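Local coordinates for protein cycloalternan-forming enzyme (PDB 5F7U) that is a large multidomain member of glycoside hydrolase family 31, with a TIM barrel, flanking beta domains and a carbohydrate-binding module, at residues A[128-140]-A[144-156]. The protein carries 1 engineered substitution. Sequence-based numbering, arbitrary orientation.
Sequences VDNGDSITLNMTA and DFSPKLYLSFEDL
Strands 134-140 and 148-153 form an antiparallel beta hairpin, their axes at 161°, with I134 facing L151 and L136 facing L149 in hydrogen-bonded pairs. Both pairs bond in both directions, and L136 N to L149 O is 2.7 Å. M138 N donates to P147 O and carries the pairing one step further. L136 CD1 lies 4.1 Å from L149 CD2. In the conformer modelled here, the M138 chain runs extended beyond CG and crosses L149. Y203 of strand 203-209 touches M138 and L149, and M205 touches L151. Toward the turn, M138 CB and A140 CB both approach P147 CG. On the other face N137 and K148 lie side by side, and the lysine bends at its last torsion (chi4 -87°), which brings NZ to 2.9 Å from N137 OD1, in the plane of the amide carbonyl. N137 ND2 bonds S126 OG, so both ends of the amide are held. T135 OG1 sits 3.2 Å from Y150 CE1, while Y150 OH bonds E169 O. Strand 148-153 belongs to the galactose mutarotase-like region. The hairpin thus has two unlike faces: leucines pack against strand 203-209, and the amide-ammonium bond joins two partly exposed side chains.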
loop_
_atom_site.group_PDB
_atom_site.type_symbol
_atom_site.label_atom_id
_atom_site.label_comp_id
_atom_site.label_asym_id
_atom_site.label_seq_id
_atom_site.Cartn_x
_atom_site.Cartn_y
_atom_site.Cartn_z
ATOM N N VAL A 128 38.804 -2.440 -13.017
ATOM C CA VAL A 128 39.595 -2.945 -11.891
ATOM C C VAL A 128 38.665 -3.814 -11.031
ATOM O O VAL A 128 37.677 -3.329 -10.484
ATOM C CB VAL A 128 40.192 -1.794 -11.049
ATOM C CG1 VAL A 128 40.995 -2.355 -9.888
ATOM C CG2 VAL A 128 41.070 -0.878 -11.904
ATOM N N ASP A 129 38.974 -5.107 -10.945
ATOM C CA ASP A 129 38.150 -6.018 -10.170
ATOM C C ASP A 129 38.823 -6.219 -8.825
ATOM O O ASP A 129 39.919 -6.799 -8.739
ATOM C CB ASP A 129 37.964 -7.347 -10.912
ATOM C CG ASP A 129 37.118 -8.347 -10.132
ATOM O OD1 ASP A 129 36.724 -8.061 -8.971
ATOM O OD2 ASP A 129 36.860 -9.427 -10.688
ATOM N N ASN A 130 38.168 -5.712 -7.787
ATOM C CA ASN A 130 38.725 -5.770 -6.435
ATOM C C ASN A 130 38.186 -6.941 -5.599
ATOM O O ASN A 130 38.455 -7.016 -4.397
ATOM C CB ASN A 130 38.510 -4.435 -5.717
ATOM C CG ASN A 130 39.305 -3.301 -6.344
ATOM O OD1 ASN A 130 38.725 -2.275 -6.769
ATOM N ND2 ASN A 130 40.600 -3.472 -6.440
ATOM N N GLY A 131 37.423 -7.839 -6.210
ATOM C CA GLY A 131 36.979 -9.054 -5.519
ATOM C C GLY A 131 35.629 -8.923 -4.830
ATOM O O GLY A 131 34.820 -9.853 -4.884
ATOM N N ASP A 132 35.369 -7.780 -4.191
ATOM C CA ASP A 132 34.070 -7.526 -3.549
ATOM C C ASP A 132 33.389 -6.319 -4.197
ATOM O O ASP A 132 32.370 -5.806 -3.700
ATOM C CB ASP A 132 34.255 -7.292 -2.039
ATOM C CG ASP A 132 35.187 -6.105 -1.715
ATOM O OD1 ASP A 132 35.780 -5.483 -2.632
ATOM O OD2 ASP A 132 35.331 -5.789 -0.509
ATOM N N SER A 133 33.982 -5.865 -5.296
ATOM C CA SER A 133 33.543 -4.661 -6.005
ATOM C C SER A 133 34.350 -4.519 -7.282
ATOM O O SER A 133 35.514 -4.923 -7.334
ATOM C CB SER A 133 33.763 -3.413 -5.131
ATOM O OG SER A 133 33.558 -2.237 -5.891
ATOM N N ILE A 134 33.735 -3.907 -8.296
ATOM C CA ILE A 134 34.422 -3.635 -9.561
ATOM C C ILE A 134 34.413 -2.127 -9.799
ATOM O O ILE A 134 33.375 -1.485 -9.627
ATOM C CB ILE A 134 33.719 -4.352 -10.737
ATOM C CG1 ILE A 134 33.717 -5.870 -10.518
ATOM C CG2 ILE A 134 34.397 -4.011 -12.070
ATOM C CD1 ILE A 134 32.768 -6.585 -11.454
ATOM N N THR A 135 35.552 -1.563 -10.198
ATOM C CA THR A 135 35.624 -0.147 -10.567
ATOM C C THR A 135 35.688 -0.033 -12.072
ATOM O O THR A 135 36.537 -0.668 -12.713
ATOM C CB THR A 135 36.904 0.498 -9.996
ATOM O OG1 THR A 135 36.911 0.331 -8.575
ATOM C CG2 THR A 135 37.022 2.000 -10.373
ATOM N N LEU A 136 34.827 0.808 -12.638
ATOM C CA LEU A 136 34.967 1.174 -14.047
ATOM C C LEU A 136 35.546 2.579 -14.093
ATOM O O LEU A 136 34.898 3.525 -13.662
ATOM C CB LEU A 136 33.605 1.118 -14.756
ATOM C CG LEU A 136 32.775 -0.172 -14.637
ATOM C CD1 LEU A 136 31.462 -0.038 -15.411
ATOM C CD2 LEU A 136 33.534 -1.388 -15.140
ATOM N N ASN A 137 36.785 2.700 -14.565
ATOM C CA ASN A 137 37.414 4.005 -14.745
ATOM C C ASN A 137 36.924 4.587 -16.050
ATOM O O ASN A 137 36.976 3.914 -17.088
ATOM C CB ASN A 137 38.932 3.859 -14.717
ATOM C CG ASN A 137 39.446 3.504 -13.336
ATOM O OD1 ASN A 137 39.263 4.263 -12.386
ATOM N ND2 ASN A 137 40.097 2.367 -13.222
ATOM N N MET A 138 36.458 5.833 -16.007
ATOM C CA MET A 138 35.766 6.417 -17.144
ATOM C C MET A 138 36.338 7.747 -17.601
ATOM O O MET A 138 36.979 8.459 -16.823
ATOM C CB MET A 138 34.287 6.588 -16.803
ATOM C CG MET A 138 33.569 5.267 -16.646
ATOM S SD MET A 138 32.033 5.429 -15.733
ATOM C CE MET A 138 31.204 3.965 -16.342
ATOM N N THR A 139 36.109 8.060 -18.875
ATOM C CA THR A 139 36.327 9.424 -19.387
ATOM C C THR A 139 34.990 10.152 -19.338
ATOM O O THR A 139 33.938 9.525 -19.184
ATOM C CB THR A 139 36.886 9.464 -20.809
ATOM O OG1 THR A 139 36.120 8.589 -21.645
ATOM C CG2 THR A 139 38.343 9.044 -20.801
ATOM N N ALA A 140 35.043 11.473 -19.437
ATOM C CA ALA A 140 33.857 12.319 -19.412
ATOM C C ALA A 140 33.724 13.070 -20.736
ATOM O O ALA A 140 34.713 13.336 -21.429
ATOM C CB ALA A 140 33.927 13.292 -18.242
ATOM N N ASP A 144 37.169 18.275 -16.648
ATOM C CA ASP A 144 38.449 17.619 -16.343
ATOM C C ASP A 144 38.383 16.549 -15.240
ATOM O O ASP A 144 39.407 16.206 -14.645
ATOM C CB ASP A 144 39.527 18.665 -16.030
ATOM C CG ASP A 144 39.152 19.575 -14.861
ATOM O OD1 ASP A 144 38.231 19.240 -14.063
ATOM O OD2 ASP A 144 39.783 20.658 -14.753
ATOM N N PHE A 145 37.192 16.011 -14.965
ATOM C CA PHE A 145 37.075 14.974 -13.936
ATOM C C PHE A 145 37.571 13.625 -14.454
ATOM O O PHE A 145 37.629 13.419 -15.659
ATOM C CB PHE A 145 35.614 14.796 -13.490
ATOM C CG PHE A 145 35.036 15.949 -12.704
ATOM C CD1 PHE A 145 35.826 16.991 -12.204
ATOM C CD2 PHE A 145 33.666 15.963 -12.426
ATOM C CE1 PHE A 145 35.252 18.043 -11.476
ATOM C CE2 PHE A 145 33.096 16.998 -11.689
ATOM C CZ PHE A 145 33.884 18.044 -11.224
ATOM N N SER A 146 37.919 12.722 -13.535
ATOM C CA SER A 146 38.194 11.322 -13.865
ATOM C C SER A 146 37.171 10.420 -13.175
ATOM O O SER A 146 37.469 9.839 -12.121
ATOM C CB SER A 146 39.612 10.932 -13.459
ATOM O OG SER A 146 40.555 11.792 -14.065
ATOM N N PRO A 147 35.956 10.306 -13.756
ATOM C CA PRO A 147 34.885 9.543 -13.077
ATOM C C PRO A 147 35.170 8.065 -12.856
ATOM O O PRO A 147 35.918 7.441 -13.617
ATOM C CB PRO A 147 33.661 9.718 -13.966
ATOM C CG PRO A 147 34.122 10.348 -15.221
ATOM C CD PRO A 147 35.502 10.875 -15.044
ATOM N N LYS A 148 34.587 7.542 -11.786
ATOM C CA LYS A 148 34.638 6.110 -11.497
ATOM C C LYS A 148 33.244 5.651 -11.184
ATOM O O LYS A 148 32.557 6.283 -10.376
ATOM C CB LYS A 148 35.517 5.835 -10.283
ATOM C CG LYS A 148 37.004 6.072 -10.538
ATOM C CD LYS A 148 37.740 5.955 -9.216
ATOM C CE LYS A 148 39.193 6.402 -9.323
ATOM N NZ LYS A 148 40.035 5.253 -9.754
ATOM N N LEU A 149 32.829 4.563 -11.835
ATOM C CA LEU A 149 31.569 3.900 -11.520
ATOM C C LEU A 149 31.880 2.575 -10.826
ATOM O O LEU A 149 32.575 1.732 -11.388
ATOM C CB LEU A 149 30.757 3.648 -12.778
ATOM C CG LEU A 149 29.414 2.927 -12.578
ATOM C CD1 LEU A 149 28.448 3.728 -11.695
ATOM C CD2 LEU A 149 28.780 2.681 -13.939
ATOM N N TYR A 150 31.326 2.397 -9.635
ATOM C CA TYR A 150 31.563 1.191 -8.851
ATOM C C TYR A 150 30.367 0.275 -8.908
ATOM O O TYR A 150 29.240 0.719 -8.699
ATOM C CB TYR A 150 31.787 1.558 -7.393
ATOM C CG TYR A 150 32.994 2.400 -7.189
ATOM C CD1 TYR A 150 34.252 1.814 -7.038
ATOM C CD2 TYR A 150 32.884 3.786 -7.113
ATOM C CE1 TYR A 150 35.375 2.604 -6.836
ATOM C CE2 TYR A 150 34.005 4.579 -6.909
ATOM C CZ TYR A 150 35.235 3.984 -6.785
ATOM O OH TYR A 150 36.340 4.760 -6.561
ATOM N N LEU A 151 30.632 -1.006 -9.145
ATOM C CA LEU A 151 29.584 -2.021 -9.187
ATOM C C LEU A 151 29.820 -2.980 -8.039
ATOM O O LEU A 151 30.944 -3.418 -7.819
ATOM C CB LEU A 151 29.623 -2.805 -10.504
ATOM C CG LEU A 151 29.731 -2.056 -11.832
ATOM C CD1 LEU A 151 29.767 -3.032 -12.996
ATOM C CD2 LEU A 151 28.577 -1.083 -12.011
ATOM N N SER A 152 28.744 -3.305 -7.326
ATOM C CA SER A 152 28.792 -4.314 -6.287
ATOM C C SER A 152 27.465 -5.055 -6.256
ATOM O O SER A 152 26.464 -4.591 -6.820
ATOM C CB SER A 152 29.107 -3.694 -4.913
ATOM O OG SER A 152 28.135 -2.723 -4.545
ATOM N N PHE A 153 27.460 -6.202 -5.584
ATOM C CA PHE A 153 26.251 -7.010 -5.477
ATOM C C PHE A 153 25.729 -7.012 -4.063
ATOM O O PHE A 153 26.321 -7.602 -3.184
ATOM C CB PHE A 153 26.529 -8.433 -5.998
ATOM C CG PHE A 153 26.745 -8.479 -7.482
ATOM C CD1 PHE A 153 25.655 -8.463 -8.358
ATOM C CD2 PHE A 153 28.045 -8.458 -8.018
ATOM C CE1 PHE A 153 25.849 -8.467 -9.746
ATOM C CE2 PHE A 153 28.240 -8.460 -9.400
ATOM C CZ PHE A 153 27.142 -8.464 -10.265
ATOM N N GLU A 154 24.610 -6.333 -3.844
ATOM C CA GLU A 154 23.911 -6.426 -2.559
ATOM C C GLU A 154 23.484 -7.884 -2.316
ATOM O O GLU A 154 23.536 -8.377 -1.194
ATOM C CB GLU A 154 22.724 -5.448 -2.537
ATOM C CG GLU A 154 22.006 -5.324 -1.192
ATOM C CD GLU A 154 20.995 -6.425 -0.932
ATOM O OE1 GLU A 154 20.492 -7.034 -1.901
ATOM O OE2 GLU A 154 20.696 -6.711 0.244
ATOM N N ASP A 155 23.082 -8.557 -3.391
ATOM C CA ASP A 155 22.977 -10.013 -3.425
ATOM C C ASP A 155 23.234 -10.441 -4.859
ATOM O O ASP A 155 23.403 -9.596 -5.739
ATOM C CB ASP A 155 21.595 -10.497 -2.901
ATOM C CG ASP A 155 21.594 -11.964 -2.432
ATOM O OD1 ASP A 155 22.606 -12.717 -2.588
ATOM O OD2 ASP A 155 20.547 -12.403 -1.891
ATOM N N LEU A 156 23.286 -11.744 -5.113
ATOM C CA LEU A 156 23.615 -12.209 -6.458
ATOM C C LEU A 156 22.581 -11.767 -7.507
ATOM O O LEU A 156 22.867 -11.757 -8.699
ATOM C CB LEU A 156 23.851 -13.718 -6.467
ATOM C CG LEU A 156 24.981 -14.188 -5.525
ATOM C CD1 LEU A 156 25.172 -15.683 -5.683
ATOM C CD2 LEU A 156 26.284 -13.433 -5.798
HETATM O O HOH W 1 30.136 -7.089 -5.025
HETATM O O HOH W 2 38.867 7.169 -13.212
#